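Local coordinates for protein pilin (Clostridioides difficile, PDB 6T8S) that probably serves as the major structural subunit of type IV pili, polymerising into the fibres through which the bacterium meets its surroundings, at residues A[12-16]-A[92-96]; A[47-53]-A[69-73]; A[64-70]-A[82-86]. The contacts are given in a common frame with arbitrary orientation. Numbering follows the deposited sequence.

Contact 1: residues A[12-16]-A[92-96]; sequences NKAKV and LTEAQ
A single side chain, that of Gln96, does two jobs here: its OE1 closes a helix cap while its NE2 reaches across to the backbone of another helix. Residues 12-16 are regular alpha helix (phi/psi near -64/-41) inside helix 9-37. Residues 92-96 leave an extended Leu92 (-134/125), pass through Thr93 (-69/167) and turn into helix 94-104. Thr93 is the N-cap and forms a capping box with Gln96: Gln96 N donates to Thr93 OG1 (3.1 Å), with chi1 of Thr93 at p, and Thr93 N donates to Gln96 OE1 (2.9 Å). Chi1 m, chi2 t and chi3 near -59° carry the Gln96 amide to helix 9-37, where NE2 donates to Asn12 O at 3.1 Å. That carbonyl also takes the helical bond from Val16 N (3.3 Å), so it is a shared acceptor. Asn12, chi1 m, has its CA-CB bond directed toward residues 92-96; its ND2 lies 3.8 Å from Thr93 CG2 and gives a 3.2 Å hydrogen bond to water 1, which is also bonded to Thr93 OG1 at 2.8 Å. One turn on, Val16 (chi1 t) brings CG2 to 3.5 Å from Gln96 CB and 4.3 Å from Leu92 CD2, an apolar contact beside the polar one. The cap thus ties the start of a short helix to the long N-terminal helix of the pilin fold. Around it, Val16 continues onto Lys99 and Leu100 of helix 94-104, while Leu92 hydrogen-bonds through its backbone to Val128 and packs on Leu133, both of strand 128-138.

Contact 2: residues A[47-53]-A[69-73]; sequences QTGLSVL and KYKLI
Leu72, Leu50 and Lys71 bury more surface than any other residues in this contact between the loop segment 47-53 and the beginning of strand 70-75, nearly half of its 419 Å². Leu50 and Leu72 (both m,t) meet with Leu50 CD2 3.6 Å from Leu72 CG; Leu50 CD1 also lies 3.8 Å from Tyr70 CB. Leu72 CD1 is 3.8 Å from both Val52 CG1 and Leu53 CD1, these two residues being brought in by a short 3-10 turn in which Leu53 N donates to Leu50 O (2.9 Å). Lys71, with chi1 p and chi3 m, bends its chain past Thr48, whose CA is 4.1 Å from Lys71 CB, so that NZ donates to Gln47 O at 2.9 Å. Between these, Gly49 (phi 96°, psi 175°, a conformation that calls for glycine) sits opposite Lys71, CA to CA 4.6 Å, and its N donates to Tyr70 O at 2.8 Å. This loop belongs to the alpha-beta loop of type IV pilins, linking N-terminal helix to sheet; Leu50 and Leu53 also pack on Val26 of helix 9-37. The chemistry divides accordingly: leucines and valine make an apolar seam between loop, helix and sheet, while two backbone carbonyls are satisfied, Gln47 O by the lysine ammonium group and Tyr70 O by the amide of Gly49.

Contact 3: residues A[64-70]-A[82-86]; sequences ADIGGKY and QIGTN
Direct hydrogen bonding across the segments is carried by Gly84 N, which donates to Lys69 O at 2.8 Å and nearly straight (171°). Water 3 gives hydrogen bonds to Lys69 O (2.6 Å) and Gly84 O (2.7 Å), the latter also accepting from Gln82 NE2 (2.9 Å); water 2 takes one from Lys69 N (2.9 Å) and is bonded to Thr85 OG1 (2.8 Å). A CA-H...O contact joins Tyr70 CA to Gln82 O at 3.3 Å. Tyr70 and Ile83 form an antiparallel non-hydrogen-bonded pair, CA to CA 4.8 Å, at the open end of the beta hairpin made by strands 70-75 and 78-83, part of the antiparallel sheet that faces the long helix in the pilin fold. Before the hairpin comes a type I turn, Ala64 to Gly67, closed by the hydrogen bond Gly67 N to Ala64 O (3.0 Å); Ala64 N also donates to Gly68 O (2.9 Å), just past the turn. The CA atoms of the two segments come closest at Gly68 and Gly84, 3.6 Å apart; a CB on Gly68 would clash with Gly84 CA. Apolar contacts centre on Ile83 (chi1 m): its CG2 is 3.4 Å from Ala64 CB, and its CG1 meets the Tyr70 ring edge, 3.9 Å from CE1. Ala64 and Ile83 both also touch Val19 of helix 9-37, and Tyr70 OH hydrogen-bonds Asp22 on the same helix.

Overall arrangement
Contact 1 joins helix 9-37 to the start of helix 94-104; contacts 2 and 3 join the loop between helix 9-37 and strand 70-75 to the sheet, with side chains packing on helix 9-37. Contact 1 closes the widest loop of chain, and contacts 2 and 3 are nested inside it. Contacts 2 and 3 share Lys69 and Tyr70, with centres about 10 Å apart, and use the neighbouring strands 70-75 and 78-83. Contact 3 sits about 14 Å centre to centre from contact 1 and touches it through Ile66 and Asp65. Contacts 1 and 2, with centres about 23 Å apart, lie on opposite sides of the chain's centre. Together they join helix, connecting loop and sheet into one compact pilin domain.

Contact 1: residues A[12-16]-A[92-96]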
loop_
_atom_site.group_PDB
_atom_site.type_symbol
_atom_site.label_atom_id
_atom_site.label_comp_id
_atom_site.label_asym_id
_atom_site.label_seq_id
_atom_site.Cartn_x
_atom_site.Cartn_y
_atom_site.Cartn_z
ATOM N N ASN A 12 1.974 9.904 15.319
ATOM C CA ASN A 12 2.346 8.612 14.676
ATOM C C ASN A 12 1.071 7.832 14.326
ATOM O O ASN A 12 1.020 7.255 13.230
ATOM C CB ASN A 12 3.325 7.796 15.529
ATOM C CG ASN A 12 4.757 8.269 15.363
ATOM O OD1 ASN A 12 5.017 9.199 14.604
ATOM N ND2 ASN A 12 5.698 7.619 16.029
ATOM N N LYS A 13 0.081 7.827 15.216
ATOM C CA LYS A 13 -1.222 7.143 14.996
ATOM C C LYS A 13 -1.940 7.821 13.816
ATOM O O LYS A 13 -2.529 7.112 12.999
ATOM C CB LYS A 13 -2.020 7.146 16.310
ATOM C CG LYS A 13 -3.527 6.956 16.176
ATOM C CD LYS A 13 -4.296 7.090 17.494
ATOM C CE LYS A 13 -5.793 7.259 17.305
ATOM N NZ LYS A 13 -6.353 8.267 18.242
ATOM N N ALA A 14 -1.888 9.151 13.698
ATOM C CA ALA A 14 -2.581 9.884 12.611
ATOM C C ALA A 14 -1.883 9.619 11.268
ATOM O O ALA A 14 -2.572 9.487 10.251
ATOM C CB ALA A 14 -2.656 11.359 12.943
ATOM N N LYS A 15 -0.554 9.460 11.246
ATOM C CA LYS A 15 0.160 9.106 9.982
ATOM C C LYS A 15 -0.339 7.747 9.469
ATOM O O LYS A 15 -0.559 7.596 8.251
ATOM C CB LYS A 15 1.667 9.070 10.225
ATOM C CG LYS A 15 2.283 10.438 10.438
ATOM C CD LYS A 15 3.763 10.388 10.691
ATOM C CE LYS A 15 4.405 11.746 10.525
ATOM N NZ LYS A 15 5.799 11.726 11.013
ATOM N N VAL A 16 -0.486 6.780 10.370
ATOM C CA VAL A 16 -1.057 5.441 10.036
ATOM C C VAL A 16 -2.483 5.629 9.497
ATOM O O VAL A 16 -2.813 5.027 8.462
ATOM C CB VAL A 16 -0.985 4.501 11.254
ATOM C CG1 VAL A 16 -1.929 3.320 11.140
ATOM C CG2 VAL A 16 0.448 4.030 11.471
ATOM N N LEU A 92 7.838 2.599 10.635
ATOM C CA LEU A 92 6.770 2.180 11.579
ATOM C C LEU A 92 7.391 1.806 12.922
ATOM O O LEU A 92 8.280 0.924 12.964
ATOM C CB LEU A 92 5.990 0.994 10.996
ATOM C CG LEU A 92 5.197 1.284 9.721
ATOM C CD1 LEU A 92 4.679 -0.005 9.096
ATOM C CD2 LEU A 92 4.047 2.242 10.013
ATOM N N THR A 93 6.911 2.435 13.988
ATOM C CA THR A 93 7.045 1.911 15.368
ATOM C C THR A 93 6.165 0.664 15.519
ATOM O O THR A 93 5.287 0.429 14.656
ATOM C CB THR A 93 6.673 2.996 16.379
ATOM O OG1 THR A 93 5.261 3.192 16.258
ATOM C CG2 THR A 93 7.438 4.284 16.156
ATOM N N GLU A 94 6.361 -0.098 16.596
ATOM C CA GLU A 94 5.496 -1.253 16.934
ATOM C C GLU A 94 4.053 -0.767 17.107
ATOM O O GLU A 94 3.136 -1.439 16.588
ATOM C CB GLU A 94 5.997 -1.943 18.202
ATOM C CG GLU A 94 7.342 -2.618 18.013
ATOM C CD GLU A 94 7.795 -3.481 19.182
ATOM O OE1 GLU A 94 6.930 -3.936 19.964
ATOM O OE2 GLU A 94 9.014 -3.692 19.301
ATOM N N ALA A 95 3.852 0.375 17.773
ATOM C CA ALA A 95 2.503 0.940 18.015
ATOM C C ALA A 95 1.838 1.283 16.672
ATOM O O ALA A 95 0.614 1.048 16.537
ATOM C CB ALA A 95 2.575 2.136 18.932
ATOM N N GLN A 96 2.597 1.792 15.695
ATOM C CA GLN A 96 2.052 2.103 14.343
ATOM C C GLN A 96 1.666 0.805 13.620
ATOM O O GLN A 96 0.551 0.742 13.031
ATOM C CB GLN A 96 3.048 2.910 13.520
ATOM C CG GLN A 96 3.175 4.367 13.951
ATOM C CD GLN A 96 4.195 5.094 13.114
ATOM O OE1 GLN A 96 5.369 4.718 13.066
ATOM N NE2 GLN A 96 3.761 6.142 12.435
HETATM O O HOH W 1 4.335 5.332 17.812
#

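Contact 2: residues A[47-53]-A[69-73]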
loop_
_atom_site.group_PDB
_atom_site.type_symbol
_atom_site.label_atom_id
_atom_site.label_comp_id
_atom_site.label_asym_id
_atom_site.label_seq_id
_atom_site.Cartn_x
_atom_site.Cartn_y
_atom_site.Cartn_z
ATOM N N GLN A 47 8.261 2.841 -13.653
ATOM C CA GLN A 47 7.660 4.100 -13.144
ATOM C C GLN A 47 7.158 3.898 -11.709
ATOM O O GLN A 47 7.016 2.742 -11.263
ATOM C CB GLN A 47 6.490 4.548 -14.025
ATOM C CG GLN A 47 6.879 4.788 -15.476
ATOM C CD GLN A 47 5.735 5.296 -16.320
ATOM O OE1 GLN A 47 4.691 5.727 -15.823
ATOM N NE2 GLN A 47 5.919 5.224 -17.630
ATOM N N THR A 48 6.876 5.006 -11.035
ATOM C CA THR A 48 6.181 5.037 -9.727
ATOM C C THR A 48 4.859 5.794 -9.918
ATOM O O THR A 48 4.635 6.336 -11.022
ATOM C CB THR A 48 7.093 5.632 -8.648
ATOM O OG1 THR A 48 7.319 7.012 -8.927
ATOM C CG2 THR A 48 8.432 4.931 -8.565
ATOM N N GLY A 49 4.009 5.808 -8.889
ATOM C CA GLY A 49 2.812 6.669 -8.859
ATOM C C GLY A 49 1.553 5.945 -9.317
ATOM O O GLY A 49 1.628 4.782 -9.729
ATOM N N LEU A 50 0.417 6.632 -9.210
ATOM C CA LEU A 50 -0.941 6.049 -9.365
ATOM C C LEU A 50 -1.660 6.674 -10.564
ATOM O O LEU A 50 -2.898 6.560 -10.635
ATOM C CB LEU A 50 -1.705 6.322 -8.066
ATOM C CG LEU A 50 -1.092 5.687 -6.822
ATOM C CD1 LEU A 50 -1.842 6.097 -5.568
ATOM C CD2 LEU A 50 -1.044 4.174 -6.962
ATOM N N SER A 51 -0.939 7.255 -11.524
ATOM C CA SER A 51 -1.576 7.942 -12.680
ATOM C C SER A 51 -2.423 6.959 -13.513
ATOM O O SER A 51 -3.361 7.441 -14.208
ATOM C CB SER A 51 -0.545 8.689 -13.508
ATOM O OG SER A 51 0.252 7.757 -14.205
ATOM N N VAL A 52 -2.170 5.641 -13.438
ATOM C CA VAL A 52 -3.025 4.603 -14.093
ATOM C C VAL A 52 -4.491 4.774 -13.640
ATOM O O VAL A 52 -5.405 4.492 -14.454
ATOM C CB VAL A 52 -2.504 3.174 -13.825
ATOM C CG1 VAL A 52 -2.598 2.790 -12.359
ATOM C CG2 VAL A 52 -3.201 2.132 -14.688
ATOM N N LEU A 53 -4.728 5.259 -12.419
ATOM C CA LEU A 53 -6.109 5.447 -11.867
ATOM C C LEU A 53 -6.626 6.880 -12.057
ATOM O O LEU A 53 -7.690 7.192 -11.471
ATOM C CB LEU A 53 -6.103 5.093 -10.379
ATOM C CG LEU A 53 -5.775 3.650 -10.009
ATOM C CD1 LEU A 53 -5.832 3.484 -8.502
ATOM C CD2 LEU A 53 -6.722 2.665 -10.672
ATOM N N LYS A 69 6.840 6.642 -1.777
ATOM C CA LYS A 69 5.910 6.895 -2.907
ATOM C C LYS A 69 5.016 5.669 -3.110
ATOM O O LYS A 69 5.460 4.535 -2.871
ATOM C CB LYS A 69 6.681 7.174 -4.197
ATOM C CG LYS A 69 7.280 8.569 -4.300
ATOM C CD LYS A 69 8.079 8.765 -5.569
ATOM C CE LYS A 69 9.063 9.911 -5.470
ATOM N NZ LYS A 69 9.680 10.197 -6.786
ATOM N N TYR A 70 3.791 5.886 -3.575
ATOM C CA TYR A 70 2.849 4.790 -3.886
ATOM C C TYR A 70 3.108 4.298 -5.314
ATOM O O TYR A 70 3.440 5.122 -6.194
ATOM C CB TYR A 70 1.399 5.268 -3.769
ATOM C CG TYR A 70 0.916 5.618 -2.383
ATOM C CD1 TYR A 70 0.868 4.665 -1.380
ATOM C CD2 TYR A 70 0.426 6.884 -2.090
ATOM C CE1 TYR A 70 0.390 4.966 -0.114
ATOM C CE2 TYR A 70 -0.063 7.200 -0.831
ATOM C CZ TYR A 70 -0.089 6.236 0.162
ATOM O OH TYR A 70 -0.567 6.517 1.411
ATOM N N LYS A 71 2.900 3.005 -5.549
ATOM C CA LYS A 71 2.691 2.452 -6.914
ATOM C C LYS A 71 1.846 1.182 -6.808
ATOM O O LYS A 71 1.656 0.685 -5.685
ATOM C CB LYS A 71 4.034 2.256 -7.638
ATOM C CG LYS A 71 4.909 1.115 -7.168
ATOM C CD LYS A 71 6.163 0.930 -8.064
ATOM C CE LYS A 71 5.900 0.145 -9.335
ATOM N NZ LYS A 71 7.088 0.031 -10.224
ATOM N N LEU A 72 1.337 0.706 -7.941
ATOM C CA LEU A 72 0.487 -0.501 -8.025
ATOM C C LEU A 72 1.272 -1.593 -8.748
ATOM O O LEU A 72 1.793 -1.300 -9.847
ATOM C CB LEU A 72 -0.795 -0.164 -8.791
ATOM C CG LEU A 72 -1.748 0.795 -8.082
ATOM C CD1 LEU A 72 -2.903 1.160 -8.993
ATOM C CD2 LEU A 72 -2.266 0.191 -6.797
ATOM N N ILE A 73 1.340 -2.776 -8.141
ATOM C CA ILE A 73 2.024 -3.968 -8.706
ATOM C C ILE A 73 1.085 -5.174 -8.654
ATOM O O ILE A 73 0.185 -5.249 -7.781
ATOM C CB ILE A 73 3.363 -4.247 -7.999
ATOM C CG1 ILE A 73 3.173 -4.689 -6.547
ATOM C CG2 ILE A 73 4.293 -3.043 -8.152
ATOM C CD1 ILE A 73 4.452 -5.102 -5.841
#

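Contact 3: residues A[64-70]-A[82-86]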
loop_
_atom_site.group_PDB
_atom_site.type_symbol
_atom_site.label_atom_id
_atom_site.label_comp_id
_atom_site.label_asym_id
_atom_site.label_seq_id
_atom_site.Cartn_x
_atom_site.Cartn_y
_atom_site.Cartn_z
ATOM N N ALA A 64 2.997 8.368 1.030
ATOM C CA ALA A 64 2.399 7.954 2.315
ATOM C C ALA A 64 2.939 8.853 3.431
ATOM O O ALA A 64 4.117 9.239 3.382
ATOM C CB ALA A 64 2.690 6.501 2.558
ATOM N N ASP A 65 2.123 9.156 4.441
ATOM C CA ASP A 65 2.557 9.965 5.613
ATOM C C ASP A 65 3.585 9.201 6.466
ATOM O O ASP A 65 4.284 9.851 7.260
ATOM C CB ASP A 65 1.349 10.412 6.431
ATOM C CG ASP A 65 0.657 11.646 5.877
ATOM O OD1 ASP A 65 1.062 12.127 4.805
ATOM O OD2 ASP A 65 -0.244 12.154 6.559
ATOM N N ILE A 66 3.713 7.882 6.296
ATOM C CA ILE A 66 4.724 7.041 7.011
ATOM C C ILE A 66 6.028 6.980 6.197
ATOM O O ILE A 66 6.975 6.321 6.666
ATOM C CB ILE A 66 4.170 5.636 7.317
ATOM C CG1 ILE A 66 3.770 4.888 6.040
ATOM C CG2 ILE A 66 3.033 5.720 8.330
ATOM C CD1 ILE A 66 3.255 3.487 6.260
ATOM N N GLY A 67 6.083 7.663 5.056
ATOM C CA GLY A 67 7.224 7.651 4.115
ATOM C C GLY A 67 6.922 6.816 2.885
ATOM O O GLY A 67 6.174 5.823 3.008
ATOM N N GLY A 68 7.475 7.189 1.726
ATOM C CA GLY A 68 7.497 6.319 0.537
ATOM C C GLY A 68 6.458 6.694 -0.504
ATOM O O GLY A 68 5.311 7.050 -0.141
ATOM N N LYS A 69 6.840 6.642 -1.777
ATOM C CA LYS A 69 5.910 6.895 -2.907
ATOM C C LYS A 69 5.016 5.669 -3.110
ATOM O O LYS A 69 5.460 4.535 -2.871
ATOM C CB LYS A 69 6.681 7.174 -4.197
ATOM C CG LYS A 69 7.280 8.569 -4.300
ATOM C CD LYS A 69 8.079 8.765 -5.569
ATOM C CE LYS A 69 9.063 9.911 -5.470
ATOM N NZ LYS A 69 9.680 10.197 -6.786
ATOM N N TYR A 70 3.791 5.886 -3.575
ATOM C CA TYR A 70 2.849 4.790 -3.886
ATOM C C TYR A 70 3.108 4.298 -5.314
ATOM O O TYR A 70 3.440 5.122 -6.194
ATOM C CB TYR A 70 1.399 5.268 -3.769
ATOM C CG TYR A 70 0.916 5.618 -2.383
ATOM C CD1 TYR A 70 0.868 4.665 -1.380
ATOM C CD2 TYR A 70 0.426 6.884 -2.090
ATOM C CE1 TYR A 70 0.390 4.966 -0.114
ATOM C CE2 TYR A 70 -0.063 7.200 -0.831
ATOM C CZ TYR A 70 -0.089 6.236 0.162
ATOM O OH TYR A 70 -0.567 6.517 1.411
ATOM N N GLN A 82 2.122 -0.891 -3.308
ATOM C CA GLN A 82 3.513 -0.741 -2.840
ATOM C C GLN A 82 3.662 0.659 -2.257
ATOM O O GLN A 82 3.209 1.649 -2.885
ATOM C CB GLN A 82 4.482 -0.995 -4.002
ATOM C CG GLN A 82 5.943 -0.718 -3.638
ATOM C CD GLN A 82 6.873 -1.052 -4.786
ATOM O OE1 GLN A 82 6.602 -1.962 -5.565
ATOM N NE2 GLN A 82 7.968 -0.313 -4.905
ATOM N N ILE A 83 4.272 0.741 -1.080
ATOM C CA ILE A 83 4.554 2.023 -0.387
ATOM C C ILE A 83 6.072 2.101 -0.207
ATOM O O ILE A 83 6.603 1.388 0.644
ATOM C CB ILE A 83 3.796 2.118 0.946
ATOM C CG1 ILE A 83 2.331 1.690 0.801
ATOM C CG2 ILE A 83 3.931 3.523 1.528
ATOM C CD1 ILE A 83 1.579 1.646 2.101
ATOM N N GLY A 84 6.710 2.943 -1.005
ATOM C CA GLY A 84 8.167 3.132 -0.974
ATOM C C GLY A 84 8.815 2.676 -2.259
ATOM O O GLY A 84 8.207 1.910 -3.030
ATOM N N THR A 85 10.047 3.122 -2.454
ATOM C CA THR A 85 10.874 2.781 -3.628
ATOM C C THR A 85 12.324 2.698 -3.150
ATOM O O THR A 85 12.562 2.807 -1.934
ATOM C CB THR A 85 10.698 3.841 -4.717
ATOM O OG1 THR A 85 11.220 5.048 -4.156
ATOM C CG2 THR A 85 9.258 4.003 -5.160
ATOM N N ASN A 86 13.261 2.586 -4.087
ATOM C CA ASN A 86 14.719 2.665 -3.803
ATOM C C ASN A 86 15.074 3.949 -3.034
ATOM O O ASN A 86 16.012 3.914 -2.215
ATOM C CB ASN A 86 15.516 2.586 -5.099
ATOM C CG ASN A 86 15.202 3.734 -6.028
ATOM O OD1 ASN A 86 14.084 3.843 -6.529
ATOM N ND2 ASN A 86 16.189 4.581 -6.271
HETATM O O HOH W 2 9.729 6.442 -2.253
HETATM O O HOH W 3 6.326 2.840 -4.660
#